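Major pilin backbone protein T-antigen, T13 (PDB 6BBT) probably polymerises head to tail to form the shaft of the pilus on the Streptococcus pyogenes surface, where it is recognised as the Lancefield T13 serotyping antigen. Local coordinates at residues E23-K28 with K225-I230; L159-Q164 with F178-E183; Y242-T247 with Y258-L263; L248-I253 with N262-D267. All blocks are in the same frame, centred on the assembly; numbering follows the deposited sequence.

Contact 1: residues E23-K28 with K225-I230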
loop_
_atom_site.group_PDB
_atom_site.type_symbol
_atom_site.label_atom_id
_atom_site.label_comp_id
_atom_site.label_asym_id
_atom_site.label_seq_id
_atom_site.Cartn_x
_atom_site.Cartn_y
_atom_site.Cartn_z
ATOM N N GLU A 23 -14.429 3.150 -1.280
ATOM C CA GLU A 23 -14.150 3.934 -2.488
ATOM C C GLU A 23 -12.661 3.978 -2.852
ATOM O O GLU A 23 -12.312 4.357 -3.957
ATOM C CB GLU A 23 -14.619 5.381 -2.317
ATOM C CG GLU A 23 -16.131 5.518 -2.192
ATOM C CD GLU A 23 -16.626 6.949 -2.398
ATOM O OE1 GLU A 23 -15.826 7.920 -2.300
ATOM O OE2 GLU A 23 -17.844 7.093 -2.642
ATOM N N ILE A 24 -11.793 3.664 -1.893
ATOM C CA ILE A 24 -10.347 3.687 -2.101
ATOM C C ILE A 24 -9.899 2.324 -2.615
ATOM O O ILE A 24 -10.383 1.260 -2.154
ATOM C CB ILE A 24 -9.629 4.071 -0.793
ATOM C CG1 ILE A 24 -9.947 5.549 -0.481
ATOM C CG2 ILE A 24 -8.119 3.842 -0.893
ATOM C CD1 ILE A 24 -9.457 6.012 0.866
ATOM N N LEU A 25 -8.996 2.348 -3.586
ATOM C CA LEU A 25 -8.436 1.089 -4.130
ATOM C C LEU A 25 -7.317 0.569 -3.222
ATOM O O LEU A 25 -6.311 1.241 -3.052
ATOM C CB LEU A 25 -7.873 1.296 -5.531
ATOM C CG LEU A 25 -8.817 1.489 -6.691
ATOM C CD1 LEU A 25 -8.013 1.476 -7.994
ATOM C CD2 LEU A 25 -9.899 0.405 -6.686
ATOM N N MET A 26 -7.512 -0.621 -2.653
ATOM C CA MET A 26 -6.427 -1.334 -1.936
ATOM C C MET A 26 -5.264 -1.590 -2.929
ATOM O O MET A 26 -5.520 -2.050 -4.059
ATOM C CB MET A 26 -6.954 -2.678 -1.407
ATOM C CG MET A 26 -5.949 -3.528 -0.620
ATOM S SD MET A 26 -5.756 -2.904 1.071
ATOM C CE MET A 26 -7.252 -3.541 1.828
ATOM N N PRO A 27 -4.008 -1.275 -2.541
ATOM C CA PRO A 27 -2.912 -1.626 -3.442
ATOM C C PRO A 27 -2.756 -3.142 -3.655
ATOM O O PRO A 27 -2.912 -3.924 -2.722
ATOM C CB PRO A 27 -1.675 -1.030 -2.761
ATOM C CG PRO A 27 -2.056 -0.797 -1.341
ATOM C CD PRO A 27 -3.531 -0.526 -1.354
ATOM N N LYS A 28 -2.444 -3.535 -4.880
ATOM C CA LYS A 28 -2.057 -4.912 -5.165
ATOM C C LYS A 28 -0.583 -5.094 -4.790
ATOM O O LYS A 28 0.308 -4.620 -5.494
ATOM C CB LYS A 28 -2.313 -5.289 -6.622
ATOM C CG LYS A 28 -2.096 -6.779 -6.882
ATOM C CD LYS A 28 -2.126 -7.145 -8.338
ATOM C CE LYS A 28 -1.570 -8.548 -8.525
ATOM N NZ LYS A 28 -1.555 -8.873 -9.964
ATOM N N LYS A 225 -9.554 10.765 -4.198
ATOM C CA LYS A 225 -9.033 9.567 -3.560
ATOM C C LYS A 225 -8.249 8.773 -4.616
ATOM O O LYS A 225 -8.540 7.624 -4.900
ATOM C CB LYS A 225 -10.186 8.758 -2.959
ATOM C CG LYS A 225 -10.965 9.495 -1.839
ATOM C CD LYS A 225 -12.206 8.738 -1.371
ATOM C CE LYS A 225 -13.080 9.578 -0.425
ATOM N NZ LYS A 225 -14.303 8.844 0.076
ATOM N N LEU A 226 -7.247 9.434 -5.182
ATOM C CA LEU A 226 -6.499 8.936 -6.309
ATOM C C LEU A 226 -5.321 8.070 -5.821
ATOM O O LEU A 226 -4.623 8.472 -4.894
ATOM C CB LEU A 226 -5.982 10.129 -7.113
ATOM C CG LEU A 226 -5.341 9.886 -8.469
ATOM C CD1 LEU A 226 -6.273 9.243 -9.484
ATOM C CD2 LEU A 226 -4.847 11.207 -9.008
ATOM N N PRO A 227 -5.100 6.889 -6.437
ATOM C CA PRO A 227 -3.963 6.075 -6.047
ATOM C C PRO A 227 -2.630 6.777 -6.295
ATOM O O PRO A 227 -2.490 7.532 -7.269
ATOM C CB PRO A 227 -4.087 4.821 -6.920
ATOM C CG PRO A 227 -5.505 4.758 -7.305
ATOM C CD PRO A 227 -5.956 6.189 -7.415
ATOM N N ILE A 228 -1.694 6.562 -5.372
ATOM C CA ILE A 228 -0.349 7.121 -5.455
ATOM C C ILE A 228 0.513 6.216 -6.316
ATOM O O ILE A 228 0.476 4.998 -6.180
ATOM C CB ILE A 228 0.262 7.338 -4.060
ATOM C CG1 ILE A 228 -0.441 8.528 -3.418
ATOM C CG2 ILE A 228 1.782 7.602 -4.158
ATOM C CD1 ILE A 228 -0.149 8.725 -1.961
ATOM N N GLY A 229 1.263 6.822 -7.228
ATOM C CA GLY A 229 2.185 6.073 -8.069
ATOM C C GLY A 229 1.639 5.654 -9.419
ATOM O O GLY A 229 2.355 5.011 -10.178
ATOM N N ILE A 230 0.386 5.981 -9.746
ATOM C CA ILE A 230 -0.094 5.704 -11.101
ATOM C C ILE A 230 0.240 6.879 -11.989
ATOM O O ILE A 230 0.497 7.967 -11.503
ATOM C CB ILE A 230 -1.596 5.358 -11.183
ATOM C CG1 ILE A 230 -2.499 6.484 -10.684
ATOM C CG2 ILE A 230 -1.855 4.064 -10.427
ATOM C CD1 ILE A 230 -3.943 6.272 -11.114
HETATM O O HOH W 1 -11.188 6.463 -5.628
HETATM O O HOH W 2 -7.826 4.881 -4.459
#
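The carboxylate of E23 meets the ammonium of K225 in a salt bridge, OE1 of E23 lying 3.0 Å from NZ of K225 and the two side chains crossing at a slant. The ammonium sits 45° out of the carboxylate plane rather than within it, and D21, in the same loop as E23, makes a second salt bridge to this NZ. The carbonyl O of E23 takes a proton from a water that donates its other one to the carbonyl O of K225. Next along, I24 lies at about a right angle to the extended lysine chain, its CG1 4.0 Å from CD of K225. At L25 the backbone N gives its proton to a second water, 2.9 Å from O of K225, so that one carbonyl accepts both bridging waters. The side chain of L25 turns to the proline, CD1 4.2 Å from CG of P227, and both residues also touch V194 of strand 193-198. This contact between the Spy0128-like and DUF7601 regions has no direct backbone hydrogen bond between its segments; salt bridge, waters and a small apolar patch imply a largely polar, water-relayed junction here rather than a continuous apolar core.

Contact 2: residues L159-Q164 with F178-E183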
loop_
_atom_site.group_PDB
_atom_site.type_symbol
_atom_site.label_atom_id
_atom_site.label_comp_id
_atom_site.label_asym_id
_atom_site.label_seq_id
_atom_site.Cartn_x
_atom_site.Cartn_y
_atom_site.Cartn_z
ATOM N N LEU A 159 -6.265 14.877 -7.621
ATOM C CA LEU A 159 -5.997 15.687 -8.780
ATOM C C LEU A 159 -7.228 16.540 -9.072
ATOM O O LEU A 159 -8.310 16.017 -9.248
ATOM C CB LEU A 159 -5.679 14.803 -9.987
ATOM C CG LEU A 159 -5.505 15.514 -11.338
ATOM C CD1 LEU A 159 -4.358 16.501 -11.272
ATOM C CD2 LEU A 159 -5.273 14.514 -12.453
ATOM N N LYS A 160 -7.049 17.853 -9.108
ATOM C CA LYS A 160 -8.082 18.765 -9.543
ATOM C C LYS A 160 -7.660 19.330 -10.900
ATOM O O LYS A 160 -6.473 19.644 -11.113
ATOM C CB LYS A 160 -8.255 19.870 -8.511
ATOM C CG LYS A 160 -9.244 20.954 -8.910
ATOM C CD LYS A 160 -9.505 21.884 -7.752
ATOM C CE LYS A 160 -10.222 23.138 -8.209
ATOM N NZ LYS A 160 -10.618 23.948 -7.014
ATOM N N ILE A 161 -8.626 19.433 -11.811
ATOM C CA ILE A 161 -8.410 19.975 -13.132
ATOM C C ILE A 161 -9.412 21.105 -13.313
ATOM O O ILE A 161 -10.622 20.889 -13.195
ATOM C CB ILE A 161 -8.584 18.913 -14.236
ATOM C CG1 ILE A 161 -7.579 17.768 -14.048
ATOM C CG2 ILE A 161 -8.397 19.522 -15.629
ATOM C CD1 ILE A 161 -7.849 16.558 -14.914
ATOM N N GLU A 162 -8.905 22.303 -13.592
ATOM C CA GLU A 162 -9.752 23.464 -13.826
ATOM C C GLU A 162 -9.473 24.106 -15.171
ATOM O O GLU A 162 -8.329 24.126 -15.629
ATOM C CB GLU A 162 -9.524 24.491 -12.739
ATOM C CG GLU A 162 -10.615 25.543 -12.699
ATOM C CD GLU A 162 -10.282 26.689 -11.794
ATOM O OE1 GLU A 162 -9.685 26.433 -10.724
ATOM O OE2 GLU A 162 -10.628 27.834 -12.163
ATOM N N LYS A 163 -10.527 24.665 -15.771
ATOM C CA LYS A 163 -10.430 25.405 -17.024
ATOM C C LYS A 163 -10.499 26.911 -16.751
ATOM O O LYS A 163 -11.376 27.377 -16.018
ATOM C CB LYS A 163 -11.563 24.987 -17.963
ATOM C CG LYS A 163 -11.587 25.683 -19.325
ATOM C CD LYS A 163 -10.456 25.245 -20.246
ATOM C CE LYS A 163 -10.237 26.261 -21.351
ATOM N NZ LYS A 163 -9.191 25.889 -22.337
ATOM N N GLN A 164 -9.570 27.658 -17.347
ATOM C CA GLN A 164 -9.661 29.116 -17.397
ATOM C C GLN A 164 -9.572 29.620 -18.824
ATOM O O GLN A 164 -8.826 29.072 -19.647
ATOM C CB GLN A 164 -8.615 29.768 -16.496
ATOM C CG GLN A 164 -9.231 30.236 -15.187
ATOM C CD GLN A 164 -8.233 30.347 -14.066
ATOM O OE1 GLN A 164 -7.048 30.597 -14.289
ATOM N NE2 GLN A 164 -8.712 30.162 -12.837
ATOM N N PHE A 178 -12.187 17.426 -22.932
ATOM C CA PHE A 178 -10.997 16.842 -22.329
ATOM C C PHE A 178 -11.061 15.325 -22.353
ATOM O O PHE A 178 -12.151 14.728 -22.332
ATOM C CB PHE A 178 -10.914 17.255 -20.870
ATOM C CG PHE A 178 -10.598 18.694 -20.678
ATOM C CD1 PHE A 178 -11.607 19.649 -20.664
ATOM C CD2 PHE A 178 -9.284 19.106 -20.529
ATOM C CE1 PHE A 178 -11.306 20.991 -20.495
ATOM C CE2 PHE A 178 -8.981 20.447 -20.354
ATOM C CZ PHE A 178 -9.996 21.388 -20.337
ATOM N N THR A 179 -9.876 14.720 -22.306
ATOM C CA THR A 179 -9.716 13.277 -22.203
ATOM C C THR A 179 -8.686 13.004 -21.110
ATOM O O THR A 179 -7.600 13.553 -21.147
ATOM C CB THR A 179 -9.251 12.670 -23.544
ATOM O OG1 THR A 179 -10.212 12.968 -24.565
ATOM C CG2 THR A 179 -9.139 11.167 -23.454
ATOM N N LEU A 180 -9.053 12.178 -20.137
ATOM C CA LEU A 180 -8.162 11.723 -19.104
ATOM C C LEU A 180 -8.041 10.213 -19.198
ATOM O O LEU A 180 -9.038 9.516 -19.408
ATOM C CB LEU A 180 -8.726 12.113 -17.749
ATOM C CG LEU A 180 -7.991 11.674 -16.493
ATOM C CD1 LEU A 180 -6.688 12.436 -16.293
ATOM C CD2 LEU A 180 -8.921 11.852 -15.314
ATOM N N ILE A 181 -6.821 9.715 -19.021
ATOM C CA ILE A 181 -6.594 8.292 -18.882
ATOM C C ILE A 181 -5.690 8.086 -17.667
ATOM O O ILE A 181 -4.708 8.803 -17.479
ATOM C CB ILE A 181 -6.045 7.655 -20.185
ATOM C CG1 ILE A 181 -5.743 6.172 -19.995
ATOM C CG2 ILE A 181 -4.801 8.359 -20.654
ATOM C CD1 ILE A 181 -5.690 5.421 -21.315
ATOM N N LEU A 182 -6.097 7.173 -16.792
ATOM C CA LEU A 182 -5.268 6.735 -15.690
ATOM C C LEU A 182 -4.655 5.429 -16.167
ATOM O O LEU A 182 -5.387 4.492 -16.479
ATOM C CB LEU A 182 -6.121 6.515 -14.452
ATOM C CG LEU A 182 -7.010 7.654 -13.971
ATOM C CD1 LEU A 182 -7.683 7.217 -12.695
ATOM C CD2 LEU A 182 -6.237 8.935 -13.735
ATOM N N GLU A 183 -3.335 5.362 -16.278
ATOM C CA GLU A 183 -2.699 4.148 -16.804
ATOM C C GLU A 183 -2.588 3.154 -15.675
ATOM O O GLU A 183 -2.297 3.538 -14.548
ATOM C CB GLU A 183 -1.290 4.405 -17.347
ATOM C CG GLU A 183 -1.165 5.512 -18.363
ATOM C CD GLU A 183 -1.721 5.175 -19.723
ATOM O OE1 GLU A 183 -1.662 6.074 -20.582
ATOM O OE2 GLU A 183 -2.196 4.033 -19.947
#
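K163 and F178 make the close part of this contact. The aliphatic chain of K163 leaves the backbone with CG opposite the main-chain N (chi1 -180°) and then bends at chi2 (71°), a shape that carries CD to the rim of the phenyl ring. CD of K163 lies 3.9 Å from CZ of F178, in the ring plane, so the lysine meets the ring at its edge; the ring of F213 meets that of F178 with the planes about 5° apart. Beyond CD the chain ends in an isopeptide bond, NZ of K163 being joined covalently to CG of N277 on strand 271-279. NZ also makes a weak hydrogen bond to E236, and the aromatic rings of F178 and F176 lie close by; an acidic residue beside a Lys-Asn bond in an aromatic surrounding is as in other pilins with such cross-links.

Further along, the packing is looser. I161 and L180 both point toward the facing strand, yet their nearest atoms, CD1 of I161 and CD1 of L180, are 4.5 Å apart, and no hydrogen bond spans the two segments. On the other face of strand 148-166, partly exposed E162 and Q164 are linked to each other by a weak hydrogen bond, NE2 of Q164 to OE2 of E162 at 3.1 Å.

The two strands belong to different sheets, packed face to face: 148-166 runs here between strands 220-227 and 271-279, whereas 176-183 lies between strands 211-215 and 231-236.

Contact 3: residues Y242-T247 with Y258-L263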
loop_
_atom_site.group_PDB
_atom_site.type_symbol
_atom_site.label_atom_id
_atom_site.label_comp_id
_atom_site.label_asym_id
_atom_site.label_seq_id
_atom_site.Cartn_x
_atom_site.Cartn_y
_atom_site.Cartn_z
ATOM N N TYR A 242 -8.445 29.475 -30.239
ATOM C CA TYR A 242 -7.817 29.438 -28.922
ATOM C C TYR A 242 -6.491 28.727 -29.015
ATOM O O TYR A 242 -6.333 27.795 -29.802
ATOM C CB TYR A 242 -8.684 28.683 -27.917
ATOM C CG TYR A 242 -9.980 29.349 -27.562
ATOM C CD1 TYR A 242 -11.141 29.082 -28.286
ATOM C CD2 TYR A 242 -10.062 30.229 -26.489
ATOM C CE1 TYR A 242 -12.345 29.679 -27.954
ATOM C CE2 TYR A 242 -11.262 30.836 -26.148
ATOM C CZ TYR A 242 -12.399 30.557 -26.886
ATOM O OH TYR A 242 -13.597 31.160 -26.559
ATOM N N THR A 243 -5.534 29.172 -28.216
ATOM C CA THR A 243 -4.351 28.370 -27.942
ATOM C C THR A 243 -4.459 27.934 -26.488
ATOM O O THR A 243 -4.970 28.674 -25.641
ATOM C CB THR A 243 -3.054 29.141 -28.177
ATOM O OG1 THR A 243 -3.108 30.378 -27.472
ATOM C CG2 THR A 243 -2.859 29.415 -29.645
ATOM N N THR A 244 -3.966 26.733 -26.215
ATOM C CA THR A 244 -4.139 26.080 -24.916
ATOM C C THR A 244 -2.788 25.773 -24.291
ATOM O O THR A 244 -1.880 25.260 -24.964
ATOM C CB THR A 244 -4.929 24.782 -25.100
ATOM O OG1 THR A 244 -6.154 25.075 -25.796
ATOM C CG2 THR A 244 -5.227 24.114 -23.767
ATOM N N THR A 245 -2.655 26.100 -23.014
ATOM C CA THR A 245 -1.467 25.781 -22.223
ATOM C C THR A 245 -1.960 25.317 -20.857
ATOM O O THR A 245 -3.130 25.525 -20.514
ATOM C CB THR A 245 -0.541 27.007 -22.051
ATOM O OG1 THR A 245 -1.269 28.075 -21.447
ATOM C CG2 THR A 245 -0.005 27.491 -23.392
ATOM N N ALA A 246 -1.087 24.685 -20.081
ATOM C CA ALA A 246 -1.492 24.167 -18.780
ATOM C C ALA A 246 -0.338 24.231 -17.803
ATOM O O ALA A 246 0.827 24.174 -18.215
ATOM C CB ALA A 246 -2.021 22.745 -18.914
ATOM N N THR A 247 -0.676 24.385 -16.520
ATOM C CA THR A 247 0.290 24.367 -15.442
ATOM C C THR A 247 -0.114 23.278 -14.447
ATOM O O THR A 247 -1.306 22.992 -14.269
ATOM C CB THR A 247 0.377 25.742 -14.716
ATOM O OG1 THR A 247 -0.905 26.092 -14.206
ATOM C CG2 THR A 247 0.824 26.850 -15.661
ATOM N N TYR A 258 2.666 21.950 -17.530
ATOM C CA TYR A 258 2.242 20.612 -17.898
ATOM C C TYR A 258 1.914 20.661 -19.384
ATOM O O TYR A 258 1.081 21.462 -19.816
ATOM C CB TYR A 258 1.027 20.142 -17.063
ATOM C CG TYR A 258 0.493 18.832 -17.581
ATOM C CD1 TYR A 258 1.248 17.656 -17.458
ATOM C CD2 TYR A 258 -0.710 18.766 -18.266
ATOM C CE1 TYR A 258 0.800 16.454 -17.998
ATOM C CE2 TYR A 258 -1.185 17.563 -18.782
ATOM C CZ TYR A 258 -0.428 16.411 -18.653
ATOM O OH TYR A 258 -0.877 15.231 -19.207
ATOM N N VAL A 259 2.589 19.818 -20.164
ATOM C CA VAL A 259 2.323 19.674 -21.583
ATOM C C VAL A 259 1.234 18.620 -21.764
ATOM O O VAL A 259 1.442 17.440 -21.450
ATOM C CB VAL A 259 3.579 19.200 -22.344
ATOM C CG1 VAL A 259 3.263 18.926 -23.818
ATOM C CG2 VAL A 259 4.683 20.240 -22.200
ATOM N N LEU A 260 0.101 19.043 -22.320
ATOM C CA LEU A 260 -1.054 18.183 -22.486
ATOM C C LEU A 260 -0.673 17.031 -23.389
ATOM O O LEU A 260 -0.020 17.247 -24.400
ATOM C CB LEU A 260 -2.228 18.973 -23.096
ATOM C CG LEU A 260 -2.881 20.066 -22.246
ATOM C CD1 LEU A 260 -3.946 20.785 -23.056
ATOM C CD2 LEU A 260 -3.507 19.494 -21.004
ATOM N N GLY A 261 -1.063 15.817 -23.009
ATOM C CA GLY A 261 -0.638 14.579 -23.701
ATOM C C GLY A 261 0.539 13.838 -23.073
ATOM O O GLY A 261 0.799 12.686 -23.437
ATOM N N ASN A 262 1.236 14.477 -22.135
ATOM C CA ASN A 262 2.369 13.861 -21.436
ATOM C C ASN A 262 1.925 13.060 -20.217
ATOM O O ASN A 262 0.998 13.448 -19.540
ATOM C CB ASN A 262 3.391 14.915 -20.960
ATOM C CG ASN A 262 4.324 15.394 -22.069
ATOM O OD1 ASN A 262 5.520 15.485 -21.855
ATOM N ND2 ASN A 262 3.788 15.726 -23.229
ATOM N N LEU A 263 2.616 11.958 -19.939
ATOM C CA LEU A 263 2.389 11.183 -18.721
ATOM C C LEU A 263 2.884 11.931 -17.522
ATOM O O LEU A 263 3.982 12.462 -17.549
ATOM C CB LEU A 263 3.103 9.834 -18.743
ATOM C CG LEU A 263 2.395 8.650 -19.395
ATOM C CD1 LEU A 263 3.258 7.411 -19.172
ATOM C CD2 LEU A 263 0.985 8.439 -18.859
HETATM O O HOH W 3 1.099 23.497 -21.590
#
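L260 lays its two methyl groups against strand 242-250, CD1 on one threonine and CD2 on an alanine two residues on. CD1 of L260 is 3.6 Å from CG2 of T244, the side chains meeting at about a right angle, and CD2 of L260 is 4.1 Å from CB of A246. The threonine can offer its methyl because CG2 stands opposite the backbone N while OG1, beside that N (chi1 -54°), is turned to N277 and E236, with which it hydrogen-bonds. A246, buried, has its CB 3.5 Å from O of Y258 and beside the edge of the tyrosine ring, 4.2 Å from CD2 of Y258.

The backbones are joined once, by N of Y258 donating to O of A246 at 3.0 Å. A water bridges N of A246 and O of Y258. The tyrosine hydroxyl, at the far end of the ring, donates to O of N262 over 2.6 Å, in the carbonyl plane, and is also hydrogen-bonded to N of L234.

V259 to N262 form a type II beta turn, with G261 at positive phi and N of N262 bonded to O of V259. Following the hairpin of strands 242-250 and 253-257, this turn carries the chain across to strand 264-265 of the opposing sheet, a crossover between the layers of a beta sandwich, beside the N277 isopeptide site.

Contact 4: residues L248-I253 with N262-D267; sequences LKEGEI and NLQKTD
Q264 faces L248 across the contact, and its side chain can be followed outward atom by atom. CB of Q264 packs near the ring of Y258. The chain continues with CG opposite the main-chain N (chi1 177°) and folds at chi2 (62°), which turns the amide toward the leucine. CG lies 3.9 Å from CD2 of L248. The amide carbon CD comes closer, 3.4 Å from the same methyl, and OE1 is 3.6 Å from it, so CD2 sits over the flat face of the amide. At the tip, NE2 is likewise 3.6 Å from CD2 of L248, 4.1 Å from OE2 of E250, and makes a weak hydrogen bond back to O of K265.

Here the edge of one sheet of the DUF7601 sandwich meets the other: L248 and E250 belong to strand 242-250, which pairs with 253-257 and 271-279, whereas Q264 lies on strand 264-265, alongside 231-236. E250 to I253 form the type II' turn of the hairpin, with G251 at its first corner.

E250 also approaches D267 at about a right angle, the carboxylate planes only 8° apart. OE2 of E250 is 3.6 Å from OD2 of D267, a like-charge pair that may raise the proton affinity of either group, while OD1 of D267 is hydrogen-bonded to OG of S269.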
loop_
_atom_site.group_PDB
_atom_site.type_symbol
_atom_site.label_atom_id
_atom_site.label_comp_id
_atom_site.label_asym_id
_atom_site.label_seq_id
_atom_site.Cartn_x
_atom_site.Cartn_y
_atom_site.Cartn_z
ATOM N N LEU A 248 0.885 22.673 -13.813
ATOM C CA LEU A 248 0.678 21.692 -12.766
ATOM C C LEU A 248 1.254 22.272 -11.489
ATOM O O LEU A 248 2.434 22.621 -11.442
ATOM C CB LEU A 248 1.364 20.369 -13.127
ATOM C CG LEU A 248 1.453 19.303 -12.025
ATOM C CD1 LEU A 248 0.070 18.850 -11.595
ATOM C CD2 LEU A 248 2.263 18.111 -12.515
ATOM N N LYS A 249 0.411 22.363 -10.469
ATOM C CA LYS A 249 0.785 22.819 -9.135
ATOM C C LYS A 249 0.781 21.580 -8.232
ATOM O O LYS A 249 -0.241 20.927 -8.115
ATOM C CB LYS A 249 -0.247 23.859 -8.674
ATOM C CG LYS A 249 -0.056 24.434 -7.280
ATOM C CD LYS A 249 1.082 25.436 -7.224
ATOM C CE LYS A 249 1.470 25.760 -5.785
ATOM N NZ LYS A 249 0.352 26.367 -5.010
ATOM N N GLU A 250 1.926 21.257 -7.624
ATOM C CA GLU A 250 2.067 20.104 -6.717
ATOM C C GLU A 250 2.186 20.592 -5.285
ATOM O O GLU A 250 3.222 21.142 -4.894
ATOM C CB GLU A 250 3.300 19.263 -7.075
ATOM C CG GLU A 250 3.435 18.928 -8.556
ATOM C CD GLU A 250 4.412 17.782 -8.826
ATOM O OE1 GLU A 250 5.483 18.057 -9.413
ATOM O OE2 GLU A 250 4.105 16.612 -8.451
ATOM N N GLY A 251 1.125 20.406 -4.506
ATOM C CA GLY A 251 1.066 20.907 -3.135
ATOM C C GLY A 251 1.211 22.421 -3.075
ATOM O O GLY A 251 0.420 23.138 -3.691
ATOM N N GLU A 252 2.218 22.896 -2.331
ATOM C CA GLU A 252 2.583 24.324 -2.271
ATOM C C GLU A 252 3.866 24.682 -3.054
ATOM O O GLU A 252 4.176 25.875 -3.187
ATOM C CB GLU A 252 2.717 24.779 -0.811
ATOM N N ILE A 253 4.603 23.680 -3.563
ATOM C CA ILE A 253 5.739 23.908 -4.488
ATOM C C ILE A 253 5.280 24.563 -5.799
ATOM O O ILE A 253 4.157 24.328 -6.260
ATOM C CB ILE A 253 6.474 22.600 -4.836
ATOM N N ASN A 262 1.236 14.477 -22.135
ATOM C CA ASN A 262 2.369 13.861 -21.436
ATOM C C ASN A 262 1.925 13.060 -20.217
ATOM O O ASN A 262 0.998 13.448 -19.540
ATOM C CB ASN A 262 3.391 14.915 -20.960
ATOM C CG ASN A 262 4.324 15.394 -22.069
ATOM O OD1 ASN A 262 5.520 15.485 -21.855
ATOM N ND2 ASN A 262 3.788 15.726 -23.229
ATOM N N LEU A 263 2.616 11.958 -19.939
ATOM C CA LEU A 263 2.389 11.183 -18.721
ATOM C C LEU A 263 2.884 11.931 -17.522
ATOM O O LEU A 263 3.982 12.462 -17.549
ATOM C CB LEU A 263 3.103 9.834 -18.743
ATOM C CG LEU A 263 2.395 8.650 -19.395
ATOM C CD1 LEU A 263 3.258 7.411 -19.172
ATOM C CD2 LEU A 263 0.985 8.439 -18.859
ATOM N N GLN A 264 2.068 11.958 -16.470
ATOM C CA GLN A 264 2.450 12.516 -15.190
ATOM C C GLN A 264 2.193 11.442 -14.128
ATOM O O GLN A 264 1.150 10.814 -14.139
ATOM C CB GLN A 264 1.611 13.763 -14.910
ATOM C CG GLN A 264 1.835 14.428 -13.564
ATOM C CD GLN A 264 3.252 14.950 -13.380
ATOM O OE1 GLN A 264 3.883 15.413 -14.327
ATOM N NE2 GLN A 264 3.744 14.883 -12.157
ATOM N N LYS A 265 3.150 11.242 -13.227
ATOM C CA LYS A 265 3.007 10.244 -12.170
ATOM C C LYS A 265 2.432 10.894 -10.913
ATOM O O LYS A 265 2.874 11.983 -10.532
ATOM C CB LYS A 265 4.358 9.617 -11.861
ATOM C CG LYS A 265 4.248 8.459 -10.884
ATOM C CD LYS A 265 5.589 7.814 -10.552
ATOM C CE LYS A 265 5.784 6.519 -11.318
ATOM N NZ LYS A 265 7.019 5.806 -10.883
ATOM N N THR A 266 1.476 10.232 -10.257
ATOM C CA THR A 266 0.925 10.747 -9.011
ATOM C C THR A 266 1.886 10.413 -7.872
ATOM O O THR A 266 2.525 9.363 -7.885
ATOM C CB THR A 266 -0.466 10.148 -8.669
ATOM O OG1 THR A 266 -0.341 8.763 -8.346
ATOM C CG2 THR A 266 -1.449 10.317 -9.837
ATOM N N ASP A 267 1.958 11.299 -6.892
ATOM C CA ASP A 267 2.762 11.078 -5.682
ATOM C C ASP A 267 2.006 11.652 -4.484
ATOM O O ASP A 267 0.795 11.848 -4.575
ATOM C CB ASP A 267 4.180 11.650 -5.867
ATOM C CG ASP A 267 4.197 13.154 -6.073
ATOM O OD1 ASP A 267 3.307 13.883 -5.571
ATOM O OD2 ASP A 267 5.128 13.623 -6.764
#

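How the contacts relate
Contact 2 is the buried one, apolar between the two sheets of the C-terminal sandwich and carrying the isopeptide lysine; contacts 3 and 4 are partly buried and bring strand 242-250 against the loop before strand 264-265 and that strand itself. Contact 3 adds a backbone bond and a water, whereas contact 4 has neither and sets two carboxylates close together. Contacts 3 and 4 share N262 and L263, and L263 also packs on E183 of contact 2. Contact 1 differs in linking the N-terminal and C-terminal regions through charge, water and a small apolar patch. Its L226 packs on L159 of contact 2, and T266 of contact 4 probably hydrogen-bonds to the carbonyls of P227 and I230.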